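Local coordinates for putative cytoplasmic protein (Salmonella typhimurium LT2, PDB 2Q02) that is of unknown function but binds zinc in a xylose isomerase-like TIM barrel, which suggests, without proving, an isomerase activity, at residues A[71-76]-A[88-93]; A[116-121]-A[155-160]. All blocks are in the same frame, centred on the assembly; numbering follows the deposited sequence.

Contact 1. Residues A[71-76]-A[88-93]; sequences NAVYPF and EGLLRD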
loop_
_atom_site.group_PDB
_atom_site.type_symbol
_atom_site.label_atom_id
_atom_site.label_comp_id
_atom_site.label_asym_id
_atom_site.label_seq_id
_atom_site.Cartn_x
_atom_site.Cartn_y
_atom_site.Cartn_z
ATOM N N ASN A 71 6.740 -1.672 2.076
ATOM C CA ASN A 71 6.189 -0.550 2.844
ATOM C C ASN A 71 7.057 -0.345 4.079
ATOM O O ASN A 71 7.186 -1.291 4.859
ATOM C CB ASN A 71 4.780 -0.869 3.368
ATOM C CG ASN A 71 3.746 -0.963 2.277
ATOM O OD1 ASN A 71 2.968 -0.024 2.091
ATOM N ND2 ASN A 71 3.717 -2.106 1.547
ATOM N N ALA A 72 7.610 0.852 4.329
ATOM C CA ALA A 72 7.483 2.061 3.493
ATOM C C ALA A 72 8.493 3.056 4.013
ATOM O O ALA A 72 8.973 2.898 5.137
ATOM C CB ALA A 72 6.086 2.661 3.580
ATOM N N VAL A 73 8.831 4.053 3.189
ATOM C CA VAL A 73 9.614 5.194 3.634
ATOM C C VAL A 73 8.705 6.206 4.305
ATOM O O VAL A 73 7.682 6.585 3.732
ATOM C CB VAL A 73 10.236 5.962 2.490
ATOM C CG1 VAL A 73 11.062 7.157 3.061
ATOM C CG2 VAL A 73 11.078 5.053 1.626
ATOM N N TYR A 74 9.109 6.702 5.476
ATOM C CA TYR A 74 8.409 7.815 6.139
ATOM C C TYR A 74 9.403 8.711 6.896
ATOM O O TYR A 74 10.314 8.195 7.535
ATOM C CB TYR A 74 7.300 7.294 7.088
ATOM C CG TYR A 74 6.640 8.402 7.924
ATOM C CD1 TYR A 74 5.555 9.116 7.422
ATOM C CD2 TYR A 74 7.124 8.749 9.189
ATOM C CE1 TYR A 74 4.966 10.139 8.137
ATOM C CE2 TYR A 74 6.547 9.783 9.908
ATOM C CZ TYR A 74 5.463 10.478 9.361
ATOM O OH TYR A 74 4.846 11.511 10.019
ATOM N N PRO A 75 9.266 10.058 6.794
ATOM C CA PRO A 75 8.471 10.874 5.857
ATOM C C PRO A 75 9.270 11.255 4.608
ATOM O O PRO A 75 10.269 11.960 4.703
ATOM C CB PRO A 75 8.107 12.107 6.699
ATOM C CG PRO A 75 9.256 12.260 7.669
ATOM C CD PRO A 75 9.968 10.919 7.768
ATOM N N PHE A 76 8.815 10.812 3.441
ATOM C CA PHE A 76 9.580 11.026 2.180
ATOM C C PHE A 76 9.734 12.503 1.875
ATOM O O PHE A 76 10.648 12.959 1.189
ATOM C CB PHE A 76 8.920 10.295 0.987
ATOM C CG PHE A 76 7.841 11.083 0.279
ATOM C CD1 PHE A 76 8.156 11.922 -0.777
ATOM C CD2 PHE A 76 6.499 10.926 0.629
ATOM C CE1 PHE A 76 7.150 12.625 -1.457
ATOM C CE2 PHE A 76 5.485 11.613 -0.046
ATOM C CZ PHE A 76 5.822 12.470 -1.087
ATOM N N GLU A 88 17.840 4.584 1.554
ATOM C CA GLU A 88 18.871 3.740 0.944
ATOM C C GLU A 88 18.862 2.299 1.516
ATOM O O GLU A 88 19.060 1.308 0.788
ATOM C CB GLU A 88 20.259 4.371 1.145
ATOM C CG GLU A 88 20.482 5.722 0.419
ATOM C CD GLU A 88 21.862 6.342 0.683
ATOM O OE1 GLU A 88 22.447 6.015 1.740
ATOM O OE2 GLU A 88 22.356 7.139 -0.164
ATOM N N GLY A 89 18.654 2.183 2.826
ATOM C CA GLY A 89 18.547 0.882 3.476
ATOM C C GLY A 89 17.369 0.096 2.955
ATOM O O GLY A 89 17.479 -1.095 2.727
ATOM N N LEU A 90 16.252 0.781 2.751
ATOM C CA LEU A 90 15.046 0.162 2.221
ATOM C C LEU A 90 15.124 -0.132 0.716
ATOM O O LEU A 90 14.501 -1.095 0.238
ATOM C CB LEU A 90 13.813 1.014 2.519
ATOM C CG LEU A 90 13.301 0.957 3.956
ATOM C CD1 LEU A 90 12.369 2.150 4.272
ATOM C CD2 LEU A 90 12.592 -0.372 4.245
ATOM N N LEU A 91 15.874 0.696 -0.025
ATOM C CA LEU A 91 16.171 0.424 -1.432
ATOM C C LEU A 91 17.051 -0.817 -1.609
ATOM O O LEU A 91 16.816 -1.607 -2.522
ATOM C CB LEU A 91 16.790 1.647 -2.100
ATOM C CG LEU A 91 15.789 2.786 -2.372
ATOM C CD1 LEU A 91 16.522 4.083 -2.679
ATOM C CD2 LEU A 91 14.809 2.440 -3.526
ATOM N N ARG A 92 18.035 -1.007 -0.730
ATOM C CA ARG A 92 18.802 -2.267 -0.701
ATOM C C ARG A 92 17.907 -3.468 -0.429
ATOM O O ARG A 92 18.084 -4.531 -1.049
ATOM C CB ARG A 92 19.865 -2.272 0.407
ATOM C CG ARG A 92 21.078 -1.444 0.146
ATOM C CD ARG A 92 22.008 -1.442 1.357
ATOM N NE ARG A 92 22.310 -0.058 1.726
ATOM C CZ ARG A 92 22.197 0.475 2.941
ATOM N NH1 ARG A 92 21.823 -0.254 3.982
ATOM N NH2 ARG A 92 22.488 1.751 3.122
ATOM N N ASP A 93 17.003 -3.304 0.544
ATOM C CA ASP A 93 16.068 -4.358 0.939
ATOM C C ASP A 93 15.182 -4.786 -0.226
ATOM O O ASP A 93 14.947 -5.975 -0.442
ATOM C CB ASP A 93 15.179 -3.880 2.106
ATOM C CG ASP A 93 15.896 -3.900 3.438
ATOM O OD1 ASP A 93 16.969 -4.550 3.533
ATOM O OD2 ASP A 93 15.376 -3.267 4.392
#
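The carbonyl oxygen Ala72 O, at the end of strand 66-73, meets Leu90 of helix 81-97, whose CD1 lies 3.6 Å away. The contact joins the strand and helix of one beta-alpha-beta unit in the TIM barrel, with strand 101-104 completing the crossover. It is small, burying 103 Å² in all, and Leu90 supplies more than half of that area; Val73 and Ala72 share most of the rest almost equally. A single leucine methyl, CD1, makes both close contacts, one with the backbone of Ala72, where the carbonyl carbon Ala72 C is also 4.0 Å from it, and one with the side chain of Val73. The CG of Leu90 is turned beside its own backbone N and opposite its carbonyl carbon (chi1 -76°), and from there CD1 extends to the strand. The CA atoms of Val73 and Leu90 remain 7.5 Å apart, so the leucine side chain spans most of the gap. The CB of Ala72 points away from the helix; its side chain is about 6 Å from that of the zinc ligand Glu139, and a cis peptide bond precedes the residue. The backbone of Val73 is hydrogen-bonded to Val103 of strand 101-104 and to Cys105 just after it. Its side chain also packs on Leu102, Leu104 and Thr87, while Leu90 touches Asn40. One turn along the helix from Leu90, Asp93 OD1 is hydrogen-bonded to Tyr53 OH, which ties this helix to helix 53-62. Val73 holds CG1 anti to its backbone N (chi1 -180°) and CG2 beside it; this second methyl is the one that meets the leucine, on a skewed approach, with Val73 CG2 4.1 Å from Leu90 CD1.

Contact 2. Residues A[116-121]-A[155-160]; sequences EVTVEA and QQLIRE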
loop_
_atom_site.group_PDB
_atom_site.type_symbol
_atom_site.label_atom_id
_atom_site.label_comp_id
_atom_site.label_asym_id
_atom_site.label_seq_id
_atom_site.Cartn_x
_atom_site.Cartn_y
_atom_site.Cartn_z
ATOM N N GLU A 116 6.504 22.926 -3.135
ATOM C CA GLU A 116 7.862 23.065 -3.730
ATOM C C GLU A 116 8.843 22.091 -3.109
ATOM O O GLU A 116 9.658 21.482 -3.819
ATOM C CB GLU A 116 8.450 24.465 -3.559
ATOM C CG GLU A 116 7.645 25.605 -4.196
ATOM C CD GLU A 116 6.675 26.287 -3.222
ATOM O OE1 GLU A 116 6.108 25.575 -2.371
ATOM O OE2 GLU A 116 6.493 27.525 -3.318
ATOM N N VAL A 117 8.753 21.939 -1.786
ATOM C CA VAL A 117 9.611 21.002 -1.061
ATOM C C VAL A 117 9.252 19.543 -1.395
ATOM O O VAL A 117 10.141 18.721 -1.570
ATOM C CB VAL A 117 9.561 21.250 0.467
ATOM C CG1 VAL A 117 10.233 20.150 1.245
ATOM C CG2 VAL A 117 10.187 22.593 0.790
ATOM N N THR A 118 7.960 19.215 -1.472
ATOM C CA THR A 118 7.546 17.869 -1.886
ATOM C C THR A 118 8.055 17.537 -3.297
ATOM O O THR A 118 8.545 16.449 -3.540
ATOM C CB THR A 118 5.977 17.643 -1.791
ATOM O OG1 THR A 118 5.560 17.666 -0.428
ATOM C CG2 THR A 118 5.539 16.302 -2.356
ATOM N N VAL A 119 7.900 18.467 -4.228
ATOM C CA VAL A 119 8.376 18.273 -5.593
ATOM C C VAL A 119 9.897 18.017 -5.618
ATOM O O VAL A 119 10.366 17.057 -6.263
ATOM C CB VAL A 119 8.007 19.475 -6.476
ATOM C CG1 VAL A 119 8.783 19.460 -7.769
ATOM C CG2 VAL A 119 6.526 19.452 -6.781
ATOM N N GLU A 120 10.660 18.868 -4.922
ATOM C CA GLU A 120 12.088 18.637 -4.767
ATOM C C GLU A 120 12.393 17.242 -4.201
ATOM O O GLU A 120 13.313 16.562 -4.651
ATOM C CB GLU A 120 12.793 19.674 -3.885
ATOM C CG GLU A 120 14.313 19.725 -4.136
ATOM C CD GLU A 120 14.666 20.057 -5.616
ATOM O OE1 GLU A 120 13.865 20.783 -6.275
ATOM O OE2 GLU A 120 15.725 19.599 -6.124
ATOM N N ALA A 121 11.628 16.804 -3.219
ATOM C CA ALA A 121 11.839 15.461 -2.657
ATOM C C ALA A 121 11.566 14.342 -3.678
ATOM O O ALA A 121 12.274 13.336 -3.735
ATOM C CB ALA A 121 10.980 15.248 -1.394
ATOM N N GLN A 155 -0.547 13.384 -7.900
ATOM C CA GLN A 155 -0.258 13.110 -9.307
ATOM C C GLN A 155 0.289 14.363 -10.013
ATOM O O GLN A 155 1.176 14.284 -10.857
ATOM C CB GLN A 155 -1.507 12.589 -10.040
ATOM C CG GLN A 155 -1.913 11.200 -9.638
ATOM C CD GLN A 155 -3.109 10.654 -10.430
ATOM O OE1 GLN A 155 -3.998 11.401 -10.877
ATOM N NE2 GLN A 155 -3.125 9.331 -10.613
ATOM N N GLN A 156 -0.229 15.521 -9.632
ATOM C CA GLN A 156 0.222 16.781 -10.215
ATOM C C GLN A 156 1.677 17.077 -9.860
ATOM O O GLN A 156 2.465 17.501 -10.716
ATOM C CB GLN A 156 -0.665 17.930 -9.748
ATOM C CG GLN A 156 -0.535 19.152 -10.614
ATOM C CD GLN A 156 -1.184 20.367 -9.998
ATOM O OE1 GLN A 156 -2.420 20.448 -9.877
ATOM N NE2 GLN A 156 -0.355 21.324 -9.598
ATOM N N LEU A 157 2.015 16.866 -8.597
ATOM C CA LEU A 157 3.361 17.128 -8.101
ATOM C C LEU A 157 4.381 16.215 -8.781
ATOM O O LEU A 157 5.467 16.664 -9.154
ATOM C CB LEU A 157 3.397 16.954 -6.570
ATOM C CG LEU A 157 2.541 17.957 -5.761
ATOM C CD1 LEU A 157 2.807 17.787 -4.308
ATOM C CD2 LEU A 157 2.774 19.441 -6.155
ATOM N N ILE A 158 4.012 14.943 -8.940
ATOM C CA ILE A 158 4.836 13.959 -9.654
ATOM C C ILE A 158 5.142 14.428 -11.094
ATOM O O ILE A 158 6.298 14.367 -11.550
ATOM C CB ILE A 158 4.172 12.541 -9.604
ATOM C CG1 ILE A 158 4.363 11.951 -8.197
ATOM C CG2 ILE A 158 4.739 11.573 -10.638
ATOM C CD1 ILE A 158 3.530 10.731 -7.890
ATOM N N ARG A 159 4.115 14.923 -11.782
ATOM C CA ARG A 159 4.294 15.476 -13.126
ATOM C C ARG A 159 5.217 16.679 -13.138
ATOM O O ARG A 159 6.056 16.812 -14.021
ATOM C CB ARG A 159 2.965 15.884 -13.758
ATOM C CG ARG A 159 2.009 14.745 -14.041
ATOM C CD ARG A 159 0.947 15.157 -15.022
ATOM N NE ARG A 159 0.078 16.227 -14.505
ATOM C CZ ARG A 159 -1.014 16.046 -13.754
ATOM N NH1 ARG A 159 -1.394 14.831 -13.385
ATOM N NH2 ARG A 159 -1.729 17.094 -13.364
ATOM N N GLU A 160 5.065 17.564 -12.169
ATOM C CA GLU A 160 5.909 18.747 -12.094
ATOM C C GLU A 160 7.373 18.377 -11.833
ATOM O O GLU A 160 8.292 19.019 -12.346
ATOM C CB GLU A 160 5.380 19.618 -10.974
ATOM C CG GLU A 160 5.967 20.972 -10.887
ATOM C CD GLU A 160 5.379 21.701 -9.721
ATOM O OE1 GLU A 160 4.129 21.630 -9.542
ATOM O OE2 GLU A 160 6.171 22.331 -8.988
#
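Val119 and Leu157 face each other where helix 115-130 meets helix 151-161, two neighbouring helices in the outer layer of the TIM barrel. The axes of the two short segments approach to 8.9 Å and cross at -60°, and Val119 and Leu157 are the residues whose CA atoms come nearest across them, at 5.7 Å. Their side chains meet on a slant: Val119 CG2 rests 3.8 Å from Leu157 CD2 and 4.0 Å from Leu157 CB. The other methyl of the leucine is given to a different partner, since Leu157 CD1 lies 3.7 Å from Thr118 CG2, with the two side chains nearly perpendicular. Leu157 thus forks over two consecutive residues of the opposing helix, one methyl for each. Thr118 divides its branches in turn. Its CG2, anti to the backbone N, turns to the leucine, while OG1 is hydrogen-bonded to Asn77 OD1, so the buried hydroxyl has a polar partner outside the interface. Beyond the two segments Leu157 also packs on Pro115 and Ile158 on Ile122, both of helix 115-130, while Ile158 reaches Val167 of strand 166-170. Glu160 closes the solvent-side border of the contact. Its chain runs extended (chi1 -170°, chi2 -179°) at about a right angle to Val119, and the carboxylate touches the valine through van der Waals contact, with Glu160 OE2 3.6 Å from Val119 CG2.

The contacts follow one another in the chain and round the barrel, their centres 18 Å apart. Phe76 joins them: its ring atom CZ lies 4.0 Å from Thr118 CG2, and its carbonyl O is 3.5 Å from Ala121 CB, so the loop leaving the strand of contact 1 packs against the first helix of contact 2. Contact 1 is nearer the metal site formed by Glu139, Asp170, His197 and Glu245, with the Ala72 side chain about 8 Å from the zinc ion. Contact 2 belongs to the outer helical layer, where Thr118 is about 12 Å from Glu139, side chain to side chain; a separate zinc ion lies about 10 Å from the Val119 side chain.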